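Mitogen-activated protein kinase, putative (Map kinase-like protein) (PDB 3PG1) probably binds ATP and uses it to phosphorylate serine and threonine residues of protein substrates, as a MAP kinase-like enzyme of Leishmania major. Local coordinates at residues A[89-101]-A[107-119]. Sequence-based numbering, arbitrary orientation.
Sequences PNILGLRDIFVHF and HKLYLVTELMRTD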
loop_
_atom_site.group_PDB
_atom_site.type_symbol
_atom_site.label_atom_id
_atom_site.label_comp_id
_atom_site.label_asym_id
_atom_site.label_seq_id
_atom_site.Cartn_x
_atom_site.Cartn_y
_atom_site.Cartn_z
ATOM N N PRO A 89 11.305 8.437 -4.671
ATOM C CA PRO A 89 11.821 7.089 -4.992
ATOM C C PRO A 89 11.145 5.904 -4.298
ATOM O O PRO A 89 11.227 4.802 -4.800
ATOM C CB PRO A 89 13.321 7.159 -4.609
ATOM C CG PRO A 89 13.653 8.591 -4.480
ATOM C CD PRO A 89 12.377 9.321 -4.156
ATOM N N ASN A 90 10.545 6.107 -3.133
ATOM C CA ASN A 90 9.948 5.011 -2.362
ATOM C C ASN A 90 8.477 4.826 -2.578
ATOM O O ASN A 90 7.899 3.924 -1.974
ATOM C CB ASN A 90 10.218 5.199 -0.880
ATOM C CG ASN A 90 11.670 5.086 -0.535
ATOM O OD1 ASN A 90 12.225 5.956 0.129
ATOM N ND2 ASN A 90 12.316 4.021 -0.975
ATOM N N ILE A 91 7.871 5.663 -3.434
ATOM C CA ILE A 91 6.441 5.643 -3.750
ATOM C C ILE A 91 6.298 5.350 -5.231
ATOM O O ILE A 91 6.847 6.093 -6.058
ATOM C CB ILE A 91 5.741 6.977 -3.350
ATOM C CG1 ILE A 91 5.909 7.332 -1.812
ATOM C CG2 ILE A 91 4.234 6.967 -3.785
ATOM C CD1 ILE A 91 5.360 6.315 -0.872
ATOM N N LEU A 92 5.560 4.276 -5.580
ATOM C CA LEU A 92 5.381 3.910 -7.004
ATOM C C LEU A 92 4.679 5.044 -7.726
ATOM O O LEU A 92 3.661 5.528 -7.266
ATOM C CB LEU A 92 4.626 2.567 -7.162
ATOM C CG LEU A 92 4.547 2.000 -8.611
ATOM C CD1 LEU A 92 5.892 1.468 -9.056
ATOM C CD2 LEU A 92 3.460 0.933 -8.713
ATOM N N GLY A 93 5.292 5.545 -8.774
ATOM C CA GLY A 93 4.703 6.670 -9.494
ATOM C C GLY A 93 4.149 6.342 -10.854
ATOM O O GLY A 93 4.302 5.215 -11.342
ATOM N N LEU A 94 3.477 7.331 -11.458
ATOM C CA LEU A 94 2.983 7.202 -12.824
ATOM C C LEU A 94 4.182 7.431 -13.739
ATOM O O LEU A 94 4.864 8.454 -13.600
ATOM C CB LEU A 94 1.911 8.266 -13.140
ATOM C CG LEU A 94 0.447 7.903 -12.991
ATOM C CD1 LEU A 94 -0.419 9.094 -13.345
ATOM C CD2 LEU A 94 0.060 6.724 -13.869
ATOM N N ARG A 95 4.470 6.464 -14.619
ATOM C CA ARG A 95 5.528 6.571 -15.643
ATOM C C ARG A 95 4.924 7.306 -16.814
ATOM O O ARG A 95 5.621 7.997 -17.569
ATOM C CB ARG A 95 5.977 5.181 -16.152
ATOM C CG ARG A 95 6.900 4.419 -15.212
ATOM C CD ARG A 95 8.320 4.930 -15.228
ATOM N NE ARG A 95 9.067 4.473 -16.399
ATOM C CZ ARG A 95 10.392 4.374 -16.434
ATOM N NH1 ARG A 95 11.116 4.674 -15.362
ATOM N NH2 ARG A 95 11.003 3.958 -17.536
ATOM N N ASP A 96 3.614 7.090 -17.000
ATOM C CA ASP A 96 2.838 7.666 -18.089
ATOM C C ASP A 96 1.343 7.509 -17.833
ATOM O O ASP A 96 0.914 6.600 -17.130
ATOM C CB ASP A 96 3.216 6.995 -19.418
ATOM C CG ASP A 96 2.932 7.795 -20.666
ATOM O OD1 ASP A 96 2.400 8.918 -20.545
ATOM O OD2 ASP A 96 3.236 7.294 -21.769
ATOM N N ILE A 97 0.563 8.402 -18.442
ATOM C CA ILE A 97 -0.895 8.446 -18.393
ATOM C C ILE A 97 -1.410 9.135 -19.670
ATOM O O ILE A 97 -0.872 10.165 -20.097
ATOM C CB ILE A 97 -1.441 9.085 -17.088
ATOM C CG1 ILE A 97 -2.995 9.006 -17.046
ATOM C CG2 ILE A 97 -0.891 10.527 -16.863
ATOM C CD1 ILE A 97 -3.655 9.365 -15.777
ATOM N N PHE A 98 -2.424 8.528 -20.293
ATOM C CA PHE A 98 -3.055 9.027 -21.518
ATOM C C PHE A 98 -4.505 8.568 -21.594
ATOM O O PHE A 98 -4.822 7.450 -21.174
ATOM C CB PHE A 98 -2.236 8.722 -22.805
ATOM C CG PHE A 98 -1.567 7.369 -22.907
ATOM C CD1 PHE A 98 -0.364 7.115 -22.252
ATOM C CD2 PHE A 98 -2.095 6.375 -23.718
ATOM C CE1 PHE A 98 0.255 5.863 -22.346
ATOM C CE2 PHE A 98 -1.458 5.133 -23.836
ATOM C CZ PHE A 98 -0.295 4.880 -23.139
ATOM N N VAL A 99 -5.391 9.467 -22.056
ATOM C CA VAL A 99 -6.834 9.240 -22.135
ATOM C C VAL A 99 -7.364 9.366 -23.549
ATOM O O VAL A 99 -7.069 10.346 -24.242
ATOM C CB VAL A 99 -7.639 10.140 -21.156
ATOM C CG1 VAL A 99 -7.602 9.589 -19.738
ATOM C CG2 VAL A 99 -7.156 11.593 -21.189
ATOM N N HIS A 100 -8.146 8.369 -23.977
ATOM C CA HIS A 100 -8.776 8.375 -25.293
ATOM C C HIS A 100 -10.271 8.554 -25.082
ATOM O O HIS A 100 -10.952 7.617 -24.665
ATOM C CB HIS A 100 -8.463 7.090 -26.088
ATOM C CG HIS A 100 -9.170 7.012 -27.418
ATOM N ND1 HIS A 100 -10.031 5.963 -27.722
ATOM C CD2 HIS A 100 -9.152 7.876 -28.462
ATOM C CE1 HIS A 100 -10.485 6.212 -28.939
ATOM N NE2 HIS A 100 -9.992 7.352 -29.424
ATOM N N PHE A 101 -10.762 9.775 -25.301
ATOM C CA PHE A 101 -12.181 10.076 -25.161
ATOM C C PHE A 101 -12.897 9.924 -26.508
ATOM O O PHE A 101 -12.462 10.499 -27.512
ATOM C CB PHE A 101 -12.397 11.480 -24.570
ATOM C CG PHE A 101 -11.979 11.645 -23.125
ATOM C CD1 PHE A 101 -12.582 10.896 -22.116
ATOM C CD2 PHE A 101 -11.025 12.589 -22.762
ATOM C CE1 PHE A 101 -12.199 11.054 -20.782
ATOM C CE2 PHE A 101 -10.661 12.762 -21.420
ATOM C CZ PHE A 101 -11.252 11.994 -20.441
ATOM N N HIS A 107 -14.842 5.708 -23.949
ATOM C CA HIS A 107 -13.672 6.312 -23.302
ATOM C C HIS A 107 -12.736 5.268 -22.709
ATOM O O HIS A 107 -13.191 4.344 -22.020
ATOM C CB HIS A 107 -14.091 7.344 -22.239
ATOM C CG HIS A 107 -15.253 8.207 -22.641
ATOM N ND1 HIS A 107 -16.473 8.121 -21.992
ATOM C CD2 HIS A 107 -15.348 9.130 -23.625
ATOM C CE1 HIS A 107 -17.263 8.994 -22.598
ATOM N NE2 HIS A 107 -16.633 9.616 -23.595
ATOM N N LYS A 108 -11.421 5.429 -22.981
ATOM C CA LYS A 108 -10.349 4.549 -22.496
ATOM C C LYS A 108 -9.271 5.327 -21.740
ATOM O O LYS A 108 -8.954 6.465 -22.094
ATOM C CB LYS A 108 -9.711 3.750 -23.651
ATOM C CG LYS A 108 -10.575 2.601 -24.155
ATOM C CD LYS A 108 -10.169 2.115 -25.531
ATOM C CE LYS A 108 -11.256 1.289 -26.182
ATOM N NZ LYS A 108 -11.830 1.979 -27.367
ATOM N N LEU A 109 -8.703 4.694 -20.709
ATOM C CA LEU A 109 -7.632 5.255 -19.889
ATOM C C LEU A 109 -6.498 4.244 -19.784
ATOM O O LEU A 109 -6.726 3.049 -19.562
ATOM C CB LEU A 109 -8.150 5.725 -18.511
ATOM C CG LEU A 109 -7.144 5.931 -17.352
ATOM C CD1 LEU A 109 -6.199 7.097 -17.606
ATOM C CD2 LEU A 109 -7.862 6.169 -16.060
ATOM N N TYR A 110 -5.278 4.731 -20.001
ATOM C CA TYR A 110 -4.078 3.908 -19.975
ATOM C C TYR A 110 -3.159 4.403 -18.900
ATOM O O TYR A 110 -2.906 5.610 -18.775
ATOM C CB TYR A 110 -3.376 3.894 -21.339
ATOM C CG TYR A 110 -4.290 3.529 -22.488
ATOM C CD1 TYR A 110 -4.373 2.221 -22.954
ATOM C CD2 TYR A 110 -5.089 4.492 -23.101
ATOM C CE1 TYR A 110 -5.218 1.878 -24.010
ATOM C CE2 TYR A 110 -5.966 4.156 -24.131
ATOM C CZ TYR A 110 -6.017 2.850 -24.595
ATOM O OH TYR A 110 -6.888 2.520 -25.605
ATOM N N LEU A 111 -2.681 3.452 -18.107
ATOM C CA LEU A 111 -1.821 3.705 -16.977
ATOM C C LEU A 111 -0.566 2.906 -17.073
ATOM O O LEU A 111 -0.595 1.679 -17.184
ATOM C CB LEU A 111 -2.577 3.377 -15.692
ATOM C CG LEU A 111 -3.802 4.240 -15.473
ATOM C CD1 LEU A 111 -4.731 3.615 -14.449
ATOM C CD2 LEU A 111 -3.394 5.675 -15.135
ATOM N N VAL A 112 0.547 3.611 -17.045
ATOM C CA VAL A 112 1.855 2.994 -17.161
ATOM C C VAL A 112 2.667 3.202 -15.876
ATOM O O VAL A 112 2.822 4.343 -15.389
ATOM C CB VAL A 112 2.612 3.497 -18.415
ATOM C CG1 VAL A 112 3.819 2.619 -18.710
ATOM C CG2 VAL A 112 1.691 3.570 -19.636
ATOM N N THR A 113 3.163 2.082 -15.326
ATOM C CA THR A 113 4.023 2.083 -14.135
ATOM C C THR A 113 5.200 1.165 -14.434
ATOM O O THR A 113 5.087 0.313 -15.311
ATOM C CB THR A 113 3.236 1.690 -12.861
ATOM O OG1 THR A 113 2.591 0.425 -13.042
ATOM C CG2 THR A 113 2.207 2.750 -12.445
ATOM N N GLU A 114 6.334 1.357 -13.756
ATOM C CA GLU A 114 7.512 0.522 -13.943
ATOM C C GLU A 114 7.172 -0.876 -13.429
ATOM O O GLU A 114 6.621 -1.000 -12.342
ATOM C CB GLU A 114 8.726 1.106 -13.177
ATOM C CG GLU A 114 10.054 0.462 -13.571
ATOM C CD GLU A 114 11.246 0.715 -12.664
ATOM O OE1 GLU A 114 12.126 -0.174 -12.587
ATOM O OE2 GLU A 114 11.309 1.793 -12.028
ATOM N N LEU A 115 7.483 -1.918 -14.197
ATOM C CA LEU A 115 7.223 -3.279 -13.732
ATOM C C LEU A 115 8.406 -3.672 -12.842
ATOM O O LEU A 115 9.552 -3.706 -13.309
ATOM C CB LEU A 115 7.078 -4.238 -14.921
ATOM C CG LEU A 115 6.585 -5.656 -14.612
ATOM C CD1 LEU A 115 5.069 -5.686 -14.410
ATOM C CD2 LEU A 115 6.942 -6.587 -15.746
ATOM N N MET A 116 8.139 -3.878 -11.545
ATOM C CA MET A 116 9.184 -4.230 -10.596
ATOM C C MET A 116 9.590 -5.704 -10.679
ATOM O O MET A 116 8.786 -6.540 -11.110
ATOM C CB MET A 116 8.783 -3.815 -9.175
ATOM C CG MET A 116 8.548 -2.328 -9.054
ATOM S SD MET A 116 10.046 -1.398 -9.432
ATOM C CE MET A 116 9.390 0.178 -9.575
ATOM N N ARG A 117 10.840 -6.014 -10.299
ATOM C CA ARG A 117 11.369 -7.382 -10.345
ATOM C C ARG A 117 10.538 -8.348 -9.498
ATOM O O ARG A 117 10.122 -9.386 -9.988
ATOM C CB ARG A 117 12.844 -7.398 -9.891
ATOM C CG ARG A 117 13.533 -8.758 -10.061
ATOM C CD ARG A 117 14.971 -8.769 -9.561
ATOM N NE ARG A 117 15.106 -8.323 -8.168
ATOM C CZ ARG A 117 15.000 -9.112 -7.103
ATOM N NH1 ARG A 117 14.733 -10.406 -7.246
ATOM N NH2 ARG A 117 15.153 -8.612 -5.884
ATOM N N THR A 118 10.255 -7.977 -8.234
ATOM C CA THR A 118 9.532 -8.840 -7.312
ATOM C C THR A 118 8.897 -8.002 -6.202
ATOM O O THR A 118 8.881 -6.773 -6.270
ATOM C CB THR A 118 10.504 -9.949 -6.779
ATOM O OG1 THR A 118 9.763 -10.943 -6.093
ATOM C CG2 THR A 118 11.627 -9.408 -5.871
ATOM N N ASP A 119 8.341 -8.676 -5.210
ATOM C CA ASP A 119 7.789 -8.034 -4.029
ATOM C C ASP A 119 8.402 -8.700 -2.802
ATOM O O ASP A 119 9.069 -9.730 -2.930
ATOM C CB ASP A 119 6.247 -8.034 -4.027
ATOM C CG ASP A 119 5.608 -9.399 -4.133
ATOM O OD1 ASP A 119 4.905 -9.642 -5.124
ATOM O OD2 ASP A 119 5.761 -10.198 -3.199
HETATM O O HOH W 1 6.514 3.833 -12.022
#
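Phe98 and Tyr110 are a hydrogen-bonded antiparallel pair of a beta hairpin, their side chains on the same sheet face; strand 96-100 edges the five-stranded sheet of the kinase N-terminal lobe and strand 108-114 lies just inside it. Tyr110 CB sits over one face of the Phe98 ring, 3.7 Å from its centroid, a CH-pi contact; the two rings, tilted by only 16°, are slid apart and barely overlap. A chi1 of 40° tucks Phe98 CG between its own backbone N and carbonyl carbon. The Tyr110 ring suits this buried site, its hydroxyl satisfied by a hydrogen bond to Glu16. On the other face Val99 lies alongside Leu109, CG1 to CD1 3.6 Å, and Ile97 alongside Leu111; Ile97, Leu109 and Leu111 touch helix 70-85, and Phe360 also meets Ile97. Lys108 N donates to His100 O at 2.8 Å. At Arg95 and Asp96 a classic beta bulge interrupts the pairing: both donate hydrogen bonds to Val112 O, Arg95 N at 2.8 Å and Asp96 N, longer, at 3.3 Å. A water bridges Gly93 O to Glu114 N. The aliphatic face thus suits helix packing, while the opposite one combines aromatic contact with polar ends, Asp96 held by Tyr24 and Tyr110 by Glu16.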